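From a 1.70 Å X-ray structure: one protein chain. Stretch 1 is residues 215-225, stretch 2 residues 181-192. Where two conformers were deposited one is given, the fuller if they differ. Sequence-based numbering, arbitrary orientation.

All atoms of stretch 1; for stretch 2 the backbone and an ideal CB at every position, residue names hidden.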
# COMPACT_ATOMS: atom_id res chain seq x y z
N VAL A 215 8.25 -2.29 9.88
CA VAL A 215 9.09 -3.50 9.97
C VAL A 215 8.42 -4.63 9.19
O VAL A 215 7.28 -5.01 9.50
CB VAL A 215 9.26 -3.90 11.46
CG1 VAL A 215 9.93 -5.26 11.64
CG2 VAL A 215 10.05 -2.81 12.19
N ALA A 216 9.15 -5.14 8.19
CA ALA A 216 8.65 -6.16 7.26
C ALA A 216 8.19 -7.35 8.06
O ALA A 216 8.91 -7.80 8.96
CB ALA A 216 9.71 -6.54 6.22
N SER A 217 6.95 -7.79 7.81
CA SER A 217 6.35 -8.88 8.57
C SER A 217 5.73 -9.97 7.70
O SER A 217 5.61 -9.85 6.48
CB SER A 217 5.32 -8.36 9.56
OG SER A 217 4.19 -7.80 8.93
N GLU A 218 5.36 -11.06 8.34
CA GLU A 218 4.86 -12.22 7.61
C GLU A 218 3.46 -12.01 7.01
O GLU A 218 2.53 -11.51 7.67
CB GLU A 218 4.86 -13.47 8.52
CG GLU A 218 4.93 -14.74 7.73
CD GLU A 218 5.24 -15.93 8.60
OE1 GLU A 218 6.42 -16.03 9.05
OE2 GLU A 218 4.31 -16.75 8.83
N ARG A 219 3.32 -12.42 5.75
CA ARG A 219 2.03 -12.35 5.07
C ARG A 219 0.97 -13.19 5.78
O ARG A 219 1.24 -14.31 6.23
CB ARG A 219 2.17 -12.74 3.59
CG ARG A 219 2.48 -14.24 3.35
CD ARG A 219 2.94 -14.45 1.96
NE ARG A 219 3.27 -15.85 1.73
CZ ARG A 219 3.71 -16.32 0.57
NH1 ARG A 219 3.84 -15.51 -0.47
NH2 ARG A 219 4.00 -17.62 0.44
N LEU A 220 -0.21 -12.63 5.92
CA LEU A 220 -1.33 -13.31 6.54
C LEU A 220 -2.24 -13.99 5.46
O LEU A 220 -3.26 -14.57 5.79
CB LEU A 220 -2.13 -12.31 7.41
CG LEU A 220 -1.35 -11.38 8.38
CD1 LEU A 220 -2.25 -10.30 9.01
CD2 LEU A 220 -0.64 -12.18 9.47
N GLU A 221 -1.86 -13.86 4.19
CA GLU A 221 -2.49 -14.56 3.05
C GLU A 221 -1.32 -14.84 2.11
O GLU A 221 -0.45 -13.99 1.98
CB GLU A 221 -3.58 -13.67 2.43
CG GLU A 221 -4.74 -14.43 1.81
CD GLU A 221 -5.62 -13.63 0.80
OE1 GLU A 221 -5.79 -12.39 0.94
OE2 GLU A 221 -6.14 -14.27 -0.14
N ASP A 222 -1.25 -16.02 1.48
CA ASP A 222 -0.06 -16.39 0.67
C ASP A 222 -0.16 -16.05 -0.83
O ASP A 222 0.67 -15.29 -1.39
CB ASP A 222 0.27 -17.89 0.80
CG ASP A 222 0.65 -18.31 2.22
OD1 ASP A 222 1.05 -17.44 3.04
OD2 ASP A 222 0.57 -19.54 2.48
N SER A 223 -1.13 -16.66 -1.50
CA SER A 223 -1.25 -16.49 -2.93
C SER A 223 -2.46 -17.23 -3.46
O SER A 223 -2.90 -18.25 -2.90
CB SER A 223 -0.01 -16.98 -3.67
OG SER A 223 -0.17 -16.75 -5.05
N ASN A 224 -3.01 -16.69 -4.54
CA ASN A 224 -4.05 -17.39 -5.24
C ASN A 224 -3.58 -17.83 -6.62
O ASN A 224 -4.40 -18.13 -7.49
CB ASN A 224 -5.29 -16.50 -5.34
CG ASN A 224 -5.09 -15.31 -6.28
OD1 ASN A 224 -3.99 -15.05 -6.74
ND2 ASN A 224 -6.15 -14.61 -6.56
N CYS A 225 -2.26 -17.81 -6.83
CA CYS A 225 -1.69 -18.24 -8.08
C CYS A 225 -1.42 -19.74 -8.04
O CYS A 225 -1.31 -20.36 -6.96
CB CYS A 225 -0.36 -17.55 -8.34
SG CYS A 225 -0.46 -15.71 -8.40
N UNK A 181 13.43 -7.69 -1.14
CA UNK A 181 13.27 -6.27 -0.79
C UNK A 181 12.35 -6.07 0.42
O UNK A 181 11.93 -4.92 0.72
CB UNK A 181 12.72 -5.50 -1.99
N UNK A 182 12.04 -7.15 1.14
CA UNK A 182 11.09 -7.13 2.24
C UNK A 182 11.60 -8.02 3.38
O UNK A 182 10.81 -8.71 4.07
CB UNK A 182 9.71 -7.59 1.77
N UNK A 183 12.92 -8.00 3.58
CA UNK A 183 13.56 -8.66 4.71
C UNK A 183 13.37 -10.18 4.74
O UNK A 183 13.31 -10.79 5.82
CB UNK A 183 13.02 -8.06 6.01
N UNK A 184 13.25 -10.80 3.57
CA UNK A 184 12.97 -12.23 3.46
C UNK A 184 11.54 -12.68 3.68
O UNK A 184 11.25 -13.88 3.63
CB UNK A 184 13.85 -12.98 4.46
N UNK A 185 10.63 -11.74 3.92
CA UNK A 185 9.21 -12.03 3.94
C UNK A 185 8.60 -11.75 2.58
O UNK A 185 8.63 -10.62 2.09
CB UNK A 185 8.51 -11.21 5.02
N UNK A 186 8.06 -12.80 1.92
CA UNK A 186 7.39 -12.58 0.66
C UNK A 186 6.09 -11.80 0.84
O UNK A 186 5.47 -11.92 1.89
CB UNK A 186 7.11 -13.92 -0.02
N UNK A 187 5.67 -11.05 -0.18
CA UNK A 187 4.31 -10.47 -0.15
C UNK A 187 3.26 -11.57 -0.40
O UNK A 187 3.63 -12.64 -0.87
CB UNK A 187 4.17 -9.36 -1.19
N UNK A 188 2.00 -11.33 -0.10
CA UNK A 188 0.94 -11.95 -0.88
C UNK A 188 1.13 -11.68 -2.39
O UNK A 188 1.33 -10.54 -2.81
CB UNK A 188 -0.42 -11.43 -0.41
N UNK A 189 1.09 -12.75 -3.19
CA UNK A 189 1.12 -12.68 -4.66
C UNK A 189 -0.26 -13.04 -5.24
O UNK A 189 -0.72 -14.18 -5.09
CB UNK A 189 2.19 -13.62 -5.22
N UNK A 190 -0.88 -12.08 -5.94
CA UNK A 190 -2.22 -12.24 -6.48
C UNK A 190 -2.19 -12.33 -8.00
O UNK A 190 -1.49 -11.56 -8.65
CB UNK A 190 -3.11 -11.08 -6.04
N UNK A 191 -2.90 -13.32 -8.55
CA UNK A 191 -2.98 -13.54 -10.00
C UNK A 191 -4.40 -13.38 -10.46
O UNK A 191 -5.35 -13.57 -9.70
CB UNK A 191 -2.45 -14.92 -10.38
N UNK A 192 -4.55 -12.96 -11.71
CA UNK A 192 -5.84 -12.86 -12.34
C UNK A 192 -5.74 -13.52 -13.70
O UNK A 192 -4.89 -13.14 -14.49
CB UNK A 192 -6.30 -11.40 -12.45

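Position 181 has nothing of stretch 1 within 5.5 Å of its ideal CB. Almost any residue would suit; Ile181 is deposited.

At 182 the CB points sideways, 4.6 Å from Ala216 CB. A flat ring or an apolar chain could lie against that methyl. His182 turns a ring face to Ala216 CB, which sits 3.5 Å from the ring centroid in a CH-pi contact.

Position 183 has positive phi (63°), which suits Asn, Asp or Gly. Its CB points toward Ala216 CB. Asp183 is found, its CB 3.6 Å from Ala216 CB.

Position 184 also has positive phi (79°), and no atom of stretch 1 is near. Glycine is favoured, and Gly184 completes the type I' turn from His182 to 185.

At 185 the CB points toward stretch 1, 3.5 Å from Ser217 O. The backbone of 216-218 offers a flat surface, so a broad side chain fits, aromatic or long aliphatic. Tyr185 lays one ring face over Ser217 C and Glu218 N.

At 186 the CB lies 3.7 Å from Arg219 NH1, and phi is -68°. A compact apolar residue would suit, proline included. Pro186 places CB over one face of the guanidinium.

Position 187 points away, so many residues would fit; phi of -74° permits proline. Pro187 contributes its backbone: Arg219 NH1 donates to Pro187 O at 2.9 Å.

At 188 the CB points sideways, near Glu221 O and Asp222 O. A long side chain could run along 221-224; an aromatic one is plausible. Tyr188 does this. Glu221 OE1 lies over one ring face, and Ser223 CA is 3.5 Å from Tyr188 CE1. A water joins its OH to Glu221 OE2.

At 189 the CB is 3.9 Å from Ser223 OG and 4.6 Å from Cys225 SG. A small or medium apolar residue fits. Val189 puts CG1 4.0 Å from Cys225 SG. Its backbone bridges Ser223: N donates to Asp222 O (3.1 Å), and O accepts from Ser223 OG (2.6 Å).

Position 190 points away. Several residues seem possible; Gly190 is deposited.

At 191 the ideal CB is 2.9 Å from Cys225 SG, too close except for a bonded partner. Cysteine is indicated. Cys191 SG bonds Cys225 SG at 2.0 Å, and Cys191 N donates to Asn224 OD1 at 2.7 Å.

Position 192 points away. A polar residue would do, and Glu192 is deposited.

Stretch 2 (181-192) IHDGYPPYVGCE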
# COMPACT_ATOMS: atom_id res chain seq x y z
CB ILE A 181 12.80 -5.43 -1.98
CG1 ILE A 181 11.40 -5.85 -2.44
CG2 ILE A 181 13.82 -5.45 -3.10
CD1 ILE A 181 10.82 -4.90 -3.48
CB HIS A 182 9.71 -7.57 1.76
CG HIS A 182 8.59 -7.29 2.72
ND1 HIS A 182 8.26 -6.02 3.16
CD2 HIS A 182 7.66 -8.12 3.26
CE1 HIS A 182 7.22 -6.10 3.97
NE2 HIS A 182 6.82 -7.35 4.04
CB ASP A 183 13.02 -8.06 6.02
CG ASP A 183 14.02 -8.16 7.15
OD1 ASP A 183 15.19 -7.84 6.91
OD2 ASP A 183 13.62 -8.54 8.28
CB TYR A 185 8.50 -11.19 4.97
CG TYR A 185 8.85 -11.54 6.37
CD1 TYR A 185 8.28 -12.65 6.99
CD2 TYR A 185 9.75 -10.77 7.09
CE1 TYR A 185 8.59 -12.98 8.33
CE2 TYR A 185 10.09 -11.11 8.42
CZ TYR A 185 9.49 -12.21 9.03
OH TYR A 185 9.81 -12.56 10.33
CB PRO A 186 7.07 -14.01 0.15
CG PRO A 186 7.36 -14.90 1.25
CD PRO A 186 8.10 -14.22 2.31
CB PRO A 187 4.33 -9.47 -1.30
CG PRO A 187 5.34 -10.05 -2.27
CD PRO A 187 6.41 -10.69 -1.41
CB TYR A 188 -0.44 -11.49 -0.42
CG TYR A 188 -1.54 -11.93 -1.33
CD1 TYR A 188 -2.12 -13.22 -1.22
CD2 TYR A 188 -2.02 -11.09 -2.33
CE1 TYR A 188 -3.15 -13.62 -2.09
CE2 TYR A 188 -3.04 -11.48 -3.19
CZ TYR A 188 -3.59 -12.75 -3.07
OH TYR A 188 -4.62 -13.08 -3.94
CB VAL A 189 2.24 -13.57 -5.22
CG1 VAL A 189 2.37 -13.40 -6.76
CG2 VAL A 189 3.55 -13.23 -4.54
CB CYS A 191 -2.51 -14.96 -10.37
SG CYS A 191 -0.77 -15.19 -10.31
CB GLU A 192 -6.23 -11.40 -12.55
CG GLU A 192 -7.69 -11.20 -12.94
CD GLU A 192 -8.65 -11.54 -11.82
OE1 GLU A 192 -8.21 -11.43 -10.66
OE2 GLU A 192 -9.82 -11.91 -12.06
O HOH W 1 11.51 -7.58 9.31
O HOH W 2 8.44 -15.50 10.71
O HOH W 3 4.79 -9.87 3.65
O HOH W 4 5.76 -13.40 4.25
O HOH W 5 -6.95 -14.27 -2.85
O HOH W 6 -6.42 -11.56 -8.11
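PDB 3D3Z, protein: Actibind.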